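Local coordinates for protein LBCATS-a (Synthetic construct, PDB 5EY5) that probably acts as a tryptophan synthase alpha chain, cleaving indole-3-glycerol phosphate to indole and glyceraldehyde 3-phosphate, and binds sn-glycerol-3-phosphate in its barrel, at residues P105-R108 with Y109-R113; F152-A155 with P156-D160; V230-G233 with S234-K238. All blocks are in the same frame, centred on the assembly; numbering follows the deposited sequence.

Contact 1: P105-R108 with Y109-R113; sequences PIFR and YGIER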
ATOM      1  N   PRO A 105     -23.684 -25.660  19.768  1.00 27.81           N
ATOM      2  CA  PRO A 105     -24.746 -26.576  19.308  1.00 32.45           C
ATOM      3  C   PRO A 105     -25.836 -26.771  20.348  1.00 34.58           C
ATOM      4  O   PRO A 105     -27.019 -26.850  20.004  1.00 37.56           O
ATOM      5  CB  PRO A 105     -23.984 -27.879  19.016  1.00 29.16           C
ATOM      6  CG  PRO A 105     -22.651 -27.404  18.590  1.00 33.53           C
ATOM      7  CD  PRO A 105     -22.347 -26.223  19.523  1.00 31.62           C
ATOM      8  N   ILE A 106     -25.449 -26.855  21.622  1.00 30.28           N
ATOM      9  CA  ILE A 106     -26.407 -26.926  22.732  1.00 33.07           C
ATOM     10  C   ILE A 106     -27.240 -25.654  22.800  1.00 37.02           C
ATOM     11  O   ILE A 106     -28.478 -25.682  22.806  1.00 32.88           O
ATOM     12  CB  ILE A 106     -25.664 -27.134  24.062  1.00 36.07           C
ATOM     13  CG1 ILE A 106     -25.134 -28.556  24.179  1.00 34.14           C
ATOM     14  CG2 ILE A 106     -26.565 -26.791  25.252  1.00 47.69           C
ATOM     15  CD1 ILE A 106     -24.412 -28.744  25.485  1.00 37.58           C
ATOM     16  N   PHE A 107     -26.571 -24.523  22.980  1.00 28.13           N
ATOM     17  CA  PHE A 107     -27.230 -23.265  22.684  1.00 32.14           C
ATOM     18  C   PHE A 107     -27.680 -23.426  21.233  1.00 40.17           C
ATOM     19  O   PHE A 107     -27.191 -24.304  20.536  1.00 58.52           O
ATOM     20  CB  PHE A 107     -26.255 -22.111  22.925  1.00 32.86           C
ATOM     21  CG  PHE A 107     -26.908 -20.789  23.205  1.00 33.72           C
ATOM     22  CD1 PHE A 107     -27.094 -20.358  24.510  1.00 38.05           C
ATOM     23  CD2 PHE A 107     -27.324 -19.984  22.175  1.00 34.43           C
ATOM     24  CE1 PHE A 107     -27.680 -19.146  24.770  1.00 42.54           C
ATOM     25  CE2 PHE A 107     -27.911 -18.775  22.425  1.00 41.46           C
ATOM     26  CZ  PHE A 107     -28.094 -18.351  23.727  1.00 47.45           C
ATOM     27  N   ARG A 108     -28.692 -22.712  20.810  1.00 43.80           N
ATOM     28  CA  ARG A 108     -29.152 -22.976  19.444  1.00 48.74           C
ATOM     29  C   ARG A 108     -30.141 -24.131  19.415  1.00 37.39           C
ATOM     30  O   ARG A 108     -31.283 -23.936  19.004  1.00 43.58           O
ATOM     31  CB  ARG A 108     -27.995 -23.304  18.476  1.00 41.17           C
ATOM     32  CG  ARG A 108     -28.409 -23.279  16.991  1.00 37.80           C
ATOM     33  CD  ARG A 108     -29.004 -21.935  16.696  1.00 36.35           C
ATOM     34  NE  ARG A 108     -29.641 -21.848  15.379  1.00 48.90           N
ATOM     35  CZ  ARG A 108     -30.932 -22.078  15.144  1.00 52.58           C
ATOM     36  NH1 ARG A 108     -31.743 -22.443  16.129  1.00 53.74           N
ATOM     37  NH2 ARG A 108     -31.412 -21.958  13.915  1.00 53.81           N
ATOM     38  N   TYR A 109     -29.714 -25.340  19.822  1.00 37.62           N
ATOM     39  CA  TYR A 109     -30.689 -26.410  20.020  1.00 37.51           C
ATOM     40  C   TYR A 109     -31.756 -25.964  21.003  1.00 42.74           C
ATOM     41  O   TYR A 109     -32.953 -26.175  20.774  1.00 40.67           O
ATOM     42  CB  TYR A 109     -30.025 -27.699  20.526  1.00 40.53           C
ATOM     43  CG  TYR A 109     -30.934 -28.929  20.426  1.00 44.19           C
ATOM     44  CD1 TYR A 109     -30.864 -29.781  19.322  1.00 46.60           C
ATOM     45  CD2 TYR A 109     -31.861 -29.227  21.421  1.00 42.03           C
ATOM     46  CE1 TYR A 109     -31.676 -30.905  19.210  1.00 38.85           C
ATOM     47  CE2 TYR A 109     -32.683 -30.356  21.321  1.00 39.22           C
ATOM     48  CZ  TYR A 109     -32.581 -31.191  20.212  1.00 38.98           C
ATOM     49  OH  TYR A 109     -33.404 -32.293  20.077  1.00 41.07           O
ATOM     50  N   GLY A 110     -31.335 -25.307  22.082  1.00 38.79           N
ATOM     51  CA  GLY A 110     -32.227 -24.877  23.139  1.00 40.22           C
ATOM     52  C   GLY A 110     -31.786 -25.617  24.380  1.00 42.70           C
ATOM     53  O   GLY A 110     -31.799 -26.848  24.387  1.00 36.50           O
ATOM     54  N   ILE A 111     -31.363 -24.889  25.417  1.00 42.39           N
ATOM     55  CA  ILE A 111     -30.663 -25.522  26.537  1.00 43.20           C
ATOM     56  C   ILE A 111     -31.559 -26.551  27.218  1.00 40.67           C
ATOM     57  O   ILE A 111     -31.203 -27.730  27.352  1.00 34.61           O
ATOM     58  CB  ILE A 111     -30.182 -24.456  27.537  1.00 48.40           C
ATOM     59  CG1 ILE A 111     -29.071 -23.604  26.920  1.00 54.57           C
ATOM     60  CG2 ILE A 111     -29.708 -25.100  28.806  1.00 40.29           C
ATOM     61  CD1 ILE A 111     -28.646 -22.449  27.802  1.00 64.02           C
ATOM     62  N   GLU A 112     -32.729 -26.109  27.679  1.00 41.02           N
ATOM     63  CA  GLU A 112     -33.632 -27.022  28.369  1.00 48.03           C
ATOM     64  C   GLU A 112     -34.144 -28.093  27.417  1.00 47.86           C
ATOM     65  O   GLU A 112     -34.256 -29.267  27.789  1.00 41.55           O
ATOM     66  CB  GLU A 112     -34.786 -26.240  28.995  1.00 60.72           C
ATOM     67  CG  GLU A 112     -35.420 -25.216  28.062  1.00 77.99           C
ATOM     68  CD  GLU A 112     -36.728 -25.699  27.454  1.00 95.83           C
ATOM     69  OE1 GLU A 112     -37.281 -24.992  26.583  1.00 97.43           O
ATOM     70  OE2 GLU A 112     -37.205 -26.785  27.850  1.00104.12           O
ATOM     71  N   ARG A 113     -34.429 -27.711  26.172  1.00 48.55           N
ATOM     72  CA  ARG A 113     -34.862 -28.694  25.191  1.00 50.78           C
ATOM     73  C   ARG A 113     -33.793 -29.751  24.960  1.00 45.71           C
ATOM     74  O   ARG A 113     -34.112 -30.916  24.678  1.00 43.50           O
ATOM     75  CB  ARG A 113     -35.227 -27.985  23.888  1.00 49.75           C
ATOM     76  CG  ARG A 113     -35.455 -28.903  22.728  1.00 53.22           C
ATOM     77  CD  ARG A 113     -35.823 -28.114  21.481  1.00 53.86           C
ATOM     78  NE  ARG A 113     -35.940 -29.000  20.335  1.00 53.73           N
ATOM     79  CZ  ARG A 113     -35.175 -28.938  19.254  1.00 55.62           C
ATOM     80  NH1 ARG A 113     -34.234 -28.011  19.150  1.00 54.30           N
ATOM     81  NH2 ARG A 113     -35.356 -29.808  18.271  1.00 61.15           N
TER
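Ile106 and Gly110 meet where one helix ends and the next begins, a helix-to-helix junction on the outer layer of the TIM barrel. Gly110 leaves helical geometry with positive phi after helix 103-109 and serves at once as N-cap of helix 111-121.

Two backbone bonds, Gly110 N to Ile106 O at 3.0 Å and Tyr109 N to Pro105 O at 3.1 Å, close the last turn of helix 103-109.

Apolar contact is lighter. Phe107 CD1 and Ile111 CD1 meet obliquely, 4.2 Å apart. Ile106 CG2 lies 4.4 Å from Ile111 CG1. Beyond the junction Ile106 packs on Phe114 and Ile111 on Leu139, while Phe107 and Arg108 touch another protein chain of the assembly.

The polar contact is between Arg113 and Tyr109. With CG anti to its backbone N (chi1 -166°), Tyr109 presents a ring face to the arginine, and its OH is hydrogen-bonded to Asp79. One guanidinium face lies over Tyr109 CE2, offset toward the rim. The fully extended Arg113 chain runs back along the turn so that NH1 gives a 2.8 Å hydrogen bond to Tyr109 O, in the guanidinium plane, while the same NH1 sits 3.4 Å above the centre of the tyrosine ring.

Contact 2: F152-A155 with P156-D160; sequences FLVA and PTSTD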
ATOM      1  N   PHE A 152     -17.290 -31.428  34.675  1.00 38.16           N
ATOM      2  CA  PHE A 152     -16.408 -30.287  34.434  1.00 37.28           C
ATOM      3  C   PHE A 152     -14.943 -30.719  34.449  1.00 39.51           C
ATOM      4  O   PHE A 152     -14.557 -31.642  35.176  1.00 37.14           O
ATOM      5  CB  PHE A 152     -16.635 -29.185  35.477  1.00 32.68           C
ATOM      6  CG  PHE A 152     -17.924 -28.416  35.293  1.00 39.11           C
ATOM      7  CD1 PHE A 152     -19.032 -28.692  36.072  1.00 41.10           C
ATOM      8  CD2 PHE A 152     -18.017 -27.407  34.342  1.00 42.45           C
ATOM      9  CE1 PHE A 152     -20.210 -27.978  35.909  1.00 45.35           C
ATOM     10  CE2 PHE A 152     -19.193 -26.683  34.173  1.00 34.42           C
ATOM     11  CZ  PHE A 152     -20.291 -26.966  34.950  1.00 35.32           C
ATOM     12  N   LEU A 153     -14.130 -30.036  33.632  1.00 34.45           N
ATOM     13  CA  LEU A 153     -12.695 -30.301  33.525  1.00 31.61           C
ATOM     14  C   LEU A 153     -11.896 -29.481  34.531  1.00 35.52           C
ATOM     15  O   LEU A 153     -12.226 -28.325  34.824  1.00 33.22           O
ATOM     16  CB  LEU A 153     -12.171 -29.983  32.124  1.00 35.36           C
ATOM     17  CG  LEU A 153     -12.460 -30.972  31.001  1.00 32.22           C
ATOM     18  CD1 LEU A 153     -13.908 -31.396  31.064  1.00 32.81           C
ATOM     19  CD2 LEU A 153     -12.137 -30.338  29.628  1.00 32.46           C
ATOM     20  N   VAL A 154     -10.832 -30.087  35.041  1.00 30.61           N
ATOM     21  CA  VAL A 154      -9.873 -29.422  35.911  1.00 32.43           C
ATOM     22  C   VAL A 154      -8.505 -29.585  35.274  1.00 39.33           C
ATOM     23  O   VAL A 154      -8.113 -30.702  34.909  1.00 41.72           O
ATOM     24  CB  VAL A 154      -9.892 -29.993  37.337  1.00 42.71           C
ATOM     25  CG1 VAL A 154      -8.845 -29.279  38.205  1.00 44.56           C
ATOM     26  CG2 VAL A 154     -11.273 -29.835  37.936  1.00 45.72           C
ATOM     27  N   ALA A 155      -7.816 -28.504  35.121  1.00 36.40           N
ATOM     28  CA  ALA A 155      -6.542 -28.503  34.430  1.00 39.52           C
ATOM     29  C   ALA A 155      -5.395 -28.351  35.413  1.00 42.40           C
ATOM     30  O   ALA A 155      -5.570 -27.842  36.526  1.00 41.68           O
ATOM     31  CB  ALA A 155      -6.499 -27.369  33.401  1.00 39.55           C
ATOM     32  N   PRO A 156      -4.196 -28.783  35.028  1.00 45.18           N
ATOM     33  CA  PRO A 156      -3.056 -28.681  35.951  1.00 53.23           C
ATOM     34  C   PRO A 156      -2.789 -27.262  36.425  1.00 47.82           C
ATOM     35  O   PRO A 156      -2.169 -27.091  37.477  1.00 50.24           O
ATOM     36  CB  PRO A 156      -1.884 -29.228  35.124  1.00 54.93           C
ATOM     37  CG  PRO A 156      -2.539 -30.091  34.056  1.00 47.89           C
ATOM     38  CD  PRO A 156      -3.823 -29.378  33.732  1.00 43.46           C
ATOM     39  N   THR A 157      -3.237 -26.246  35.693  1.00 44.96           N
ATOM     40  CA  THR A 157      -3.039 -24.858  36.087  1.00 48.50           C
ATOM     41  C   THR A 157      -4.240 -24.278  36.815  1.00 50.04           C
ATOM     42  O   THR A 157      -4.229 -23.088  37.153  1.00 47.65           O
ATOM     43  CB  THR A 157      -2.717 -23.997  34.859  1.00 50.43           C
ATOM     44  OG1 THR A 157      -3.681 -24.254  33.826  1.00 62.11           O
ATOM     45  CG2 THR A 157      -1.327 -24.327  34.343  1.00 47.49           C
ATOM     46  N   SER A 158      -5.276 -25.079  37.054  1.00 39.94           N
ATOM     47  CA  SER A 158      -6.399 -24.621  37.860  1.00 40.62           C
ATOM     48  C   SER A 158      -5.962 -24.463  39.307  1.00 49.33           C
ATOM     49  O   SER A 158      -5.306 -25.344  39.872  1.00 57.48           O
ATOM     50  CB  SER A 158      -7.566 -25.601  37.766  1.00 38.69           C
ATOM     51  OG  SER A 158      -7.848 -25.927  36.415  1.00 40.11           O
ATOM     52  N   THR A 159      -6.315 -23.331  39.904  1.00 59.27           N
ATOM     53  CA  THR A 159      -5.951 -23.057  41.285  1.00 66.00           C
ATOM     54  C   THR A 159      -6.883 -23.793  42.246  1.00 64.44           C
ATOM     55  O   THR A 159      -8.014 -24.156  41.903  1.00 66.15           O
ATOM     56  CB  THR A 159      -6.000 -21.553  41.557  1.00 69.51           C
ATOM     57  OG1 THR A 159      -7.243 -21.027  41.072  1.00 65.60           O
ATOM     58  CG2 THR A 159      -4.854 -20.846  40.856  1.00 72.22           C
ATOM     59  N   ASP A 160      -6.391 -24.020  43.465  1.00 59.97           N
ATOM     60  CA  ASP A 160      -7.226 -24.639  44.488  1.00 62.51           C
ATOM     61  C   ASP A 160      -8.579 -23.945  44.577  1.00 66.93           C
ATOM     62  O   ASP A 160      -9.612 -24.605  44.739  1.00 66.66           O
ATOM     63  CB  ASP A 160      -6.517 -24.613  45.848  1.00 62.25           C
TER
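The flat peptide joining Ala155 to Pro156 is the platform of a type I beta turn, Ala155 to Ser158, which carries the chain out of barrel strand 149-154 toward helix 160-169. Over one face of it comes Ser158 N, bound to Ala155 O at 2.8 Å; the donor stands 56° out of the carbonyl plane, a sloping approach to the oxygen. Beside the same peptide, Ala155 CB and Pro156 CD are squeezed to 3.4 Å, tighter than ordinary van der Waals contact.

A second bond ties the turn from its side chain. Ser158 has OG anti to its carbonyl carbon and beside its own N (chi1 -49°), which brings the hydroxyl back to the first residue of the turn, where it accepts Ala155 N at 2.9 Å. The same OG is hydrogen-bonded to an acidic side chain of the other protein of the assembly, presumably the beta chain, so one buried oxygen serves the turn and the subunit interface together. With an alanine here, Ala155 N would probably lose its acceptor and the acidic group across the interface its hydroxyl partner.

After the turn, Thr159 occupies the N-cap of the coming helix, its OG1 weakly bonded to Arg162 N. Val154, whose main chain pairs with Tyr175 and Val177 in the barrel sheet, faces helix 160-169, against Ile163 and Ile166, and lays CG1 against Ser158 CB at 3.9 Å.

Contact 3: V230-G233 with S234-K238; sequences VIVG and SAIVK. With G3P (sn-glycerol-3-phosphate), chain E.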
ATOM      1  N   VAL A 230      -9.885 -43.831  33.389  1.00 30.45           N
ATOM      2  CA  VAL A 230      -8.937 -43.438  32.356  1.00 28.99           C
ATOM      3  C   VAL A 230      -9.729 -43.144  31.100  1.00 28.16           C
ATOM      4  O   VAL A 230     -10.491 -44.001  30.638  1.00 30.91           O
ATOM      5  CB  VAL A 230      -7.916 -44.554  32.076  1.00 30.97           C
ATOM      6  CG1 VAL A 230      -6.923 -44.101  31.019  1.00 33.51           C
ATOM      7  CG2 VAL A 230      -7.216 -44.977  33.356  1.00 33.00           C
ATOM      8  N   ILE A 231      -9.531 -41.961  30.525  1.00 33.10           N
ATOM      9  CA  ILE A 231     -10.213 -41.573  29.296  1.00 34.56           C
ATOM     10  C   ILE A 231      -9.219 -41.628  28.148  1.00 32.72           C
ATOM     11  O   ILE A 231      -8.124 -41.062  28.242  1.00 38.44           O
ATOM     12  CB  ILE A 231     -10.822 -40.169  29.402  1.00 31.35           C
ATOM     13  CG1 ILE A 231     -11.756 -40.081  30.616  1.00 34.54           C
ATOM     14  CG2 ILE A 231     -11.521 -39.824  28.098  1.00 32.66           C
ATOM     15  CD1 ILE A 231     -12.040 -38.677  31.078  1.00 34.76           C
ATOM     16  N   VAL A 232      -9.620 -42.275  27.059  1.00 30.07           N
ATOM     17  CA  VAL A 232      -8.814 -42.403  25.851  1.00 34.16           C
ATOM     18  C   VAL A 232      -9.670 -42.039  24.648  1.00 28.28           C
ATOM     19  O   VAL A 232     -10.680 -42.700  24.387  1.00 31.89           O
ATOM     20  CB  VAL A 232      -8.282 -43.827  25.662  1.00 34.24           C
ATOM     21  CG1 VAL A 232      -7.503 -43.893  24.351  1.00 35.14           C
ATOM     22  CG2 VAL A 232      -7.455 -44.274  26.861  1.00 27.83           C
ATOM     23  N   GLY A 233      -9.222 -41.058  23.869  1.00 35.43           N
ATOM     24  CA  GLY A 233      -9.964 -40.660  22.698  1.00 37.24           C
ATOM     25  C   GLY A 233      -9.114 -40.689  21.449  1.00 44.09           C
ATOM     26  O   GLY A 233      -9.297 -41.562  20.584  1.00 29.20           O
ATOM     27  N   SER A 234      -8.169 -39.746  21.352  1.00 31.94           N
ATOM     28  CA  SER A 234      -7.404 -39.612  20.117  1.00 39.36           C
ATOM     29  C   SER A 234      -6.839 -40.949  19.650  1.00 37.20           C
ATOM     30  O   SER A 234      -6.901 -41.275  18.459  1.00 39.22           O
ATOM     31  CB  SER A 234      -6.286 -38.589  20.304  1.00 39.96           C
ATOM     32  OG  SER A 234      -6.817 -37.279  20.177  1.00 45.14           O
ATOM     33  N   ALA A 235      -6.307 -41.748  20.574  1.00 36.74           N
ATOM     34  CA  ALA A 235      -5.675 -42.990  20.145  1.00 41.92           C
ATOM     35  C   ALA A 235      -6.682 -43.942  19.504  1.00 40.88           C
ATOM     36  O   ALA A 235      -6.319 -44.705  18.604  1.00 36.90           O
ATOM     37  CB  ALA A 235      -4.974 -43.662  21.320  1.00 30.59           C
ATOM     38  N   ILE A 236      -7.938 -43.926  19.960  1.00 36.11           N
ATOM     39  CA  ILE A 236      -8.949 -44.798  19.370  1.00 31.96           C
ATOM     40  C   ILE A 236      -9.421 -44.233  18.043  1.00 30.18           C
ATOM     41  O   ILE A 236      -9.641 -44.971  17.072  1.00 30.96           O
ATOM     42  CB  ILE A 236     -10.132 -44.970  20.335  1.00 30.51           C
ATOM     43  CG1 ILE A 236      -9.693 -45.669  21.611  1.00 30.33           C
ATOM     44  CG2 ILE A 236     -11.284 -45.722  19.619  1.00 35.96           C
ATOM     45  CD1 ILE A 236     -10.771 -45.702  22.693  1.00 32.57           C
ATOM     46  N   VAL A 237      -9.593 -42.910  17.993  1.00 30.08           N
ATOM     47  CA  VAL A 237      -9.985 -42.251  16.762  1.00 31.71           C
ATOM     48  C   VAL A 237      -8.949 -42.459  15.670  1.00 33.28           C
ATOM     49  O   VAL A 237      -9.299 -42.536  14.484  1.00 34.67           O
ATOM     50  CB  VAL A 237     -10.220 -40.752  17.033  1.00 32.63           C
ATOM     51  CG1 VAL A 237     -10.359 -40.020  15.720  1.00 37.39           C
ATOM     52  CG2 VAL A 237     -11.457 -40.570  17.887  1.00 32.13           C
ATOM     53  N   LYS A 238      -7.665 -42.532  16.033  1.00 41.74           N
ATOM     54  CA  LYS A 238      -6.641 -42.840  15.032  1.00 44.30           C
ATOM     55  C   LYS A 238      -6.940 -44.167  14.347  1.00 43.13           C
ATOM     56  O   LYS A 238      -6.840 -44.298  13.117  1.00 42.10           O
ATOM     57  CB  LYS A 238      -5.257 -42.903  15.678  1.00 51.83           C
ATOM     58  CG  LYS A 238      -4.880 -41.723  16.541  1.00 65.90           C
ATOM     59  CD  LYS A 238      -3.370 -41.484  16.496  1.00 73.37           C
ATOM     60  CE  LYS A 238      -2.849 -40.889  17.794  1.00 74.87           C
ATOM     61  NZ  LYS A 238      -2.788 -41.909  18.884  1.00 74.05           N
TER
HETATM   62  O1  G3P E 301     -12.426 -37.108  26.391  1.00 39.15           O
HETATM   63  C1  G3P E 301     -11.768 -36.344  25.426  1.00 43.18           C
HETATM   64  C2  G3P E 301     -10.735 -37.184  24.684  1.00 44.48           C
HETATM   65  O2  G3P E 301     -10.413 -36.493  23.510  1.00 44.20           O
HETATM   66  C3  G3P E 301      -9.485 -37.457  25.548  1.00 35.39           C
HETATM   67  O1P G3P E 301      -8.345 -36.778  25.076  1.00 38.97           O
HETATM   68  O4P G3P E 301      -7.976 -37.492  22.645  1.00 45.39           O
HETATM   69  O2P G3P E 301      -5.950 -36.881  23.999  1.00 36.67           O
HETATM   70  O3P G3P E 301      -7.121 -38.967  24.484  1.00 44.00           O
HETATM   71  P   G3P E 301      -7.323 -37.542  24.023  1.00 42.49           P
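Gly233 and Ser234 grip the phosphate of sn-glycerol-3-phosphate at the start of a helix, the classic phosphate-binding end of the eighth strand in a TIM barrel. Ser234 N meets G3P O4P at 2.6 Å, and Ser234 OG gives a second bond to G3P O4P at 2.7 Å, so that one phosphate oxygen is held by two donors of a single residue. The serine hydroxyl lies beside its own backbone N (chi1 -80°), which brings both donors to the same side. Gly233 N holds the neighbouring oxygen, G3P O3P, at 3.0 Å, and a weak, long bond from Ser234 N also leans toward it. Any side chain on Gly233 would run into C2 of the ligand. Gly184 N and Gly213 N add further bonds to the ligand.

Behind this polar layer the helix is tied back to its N-cap: Val237 N points at Gly233 O, 2.9 Å away and nearly straight (170°), with a weaker bond from Ile236 N to the same oxygen. Further out, Val232 and Ile236 cross at about a right angle, Val232 CG1 lying 3.9 Å from Ile236 CG1, and Ala235 CB comes within 4.0 Å of Val232 CG1. Ile236 continues into Val253, Phe256 and Val257 of helix 249-263.

Strand 230-232 and helix 234-238 run on in similar directions, 35° apart. The bonds from Gly233 N and Ser234 N set the amino end of the helix against the anion; these N-H groups and the helix dipole would be expected to steady the phosphate charge.

How the contacts relate
All three are junctions of a strand or helix with what follows it in one eight-stranded TIM barrel, yet they serve different surroundings. Contact 3 alone holds the ligand, at the end of strand 229-232. Contact 2 spans the end of strand 149-154 and the loop that follows, in the same sheet, with nearest atoms about 8 Å from contact 3, and the side chain of Pro156 is about 12 Å from the bound glycerol phosphate. Contact 1 stands on the far side of the chain's centre from contact 3, their centres about 27 Å apart. Contacts 1 and 2, about 10 Å apart at their nearest atoms, both face another protein chain; contact 3 touches none.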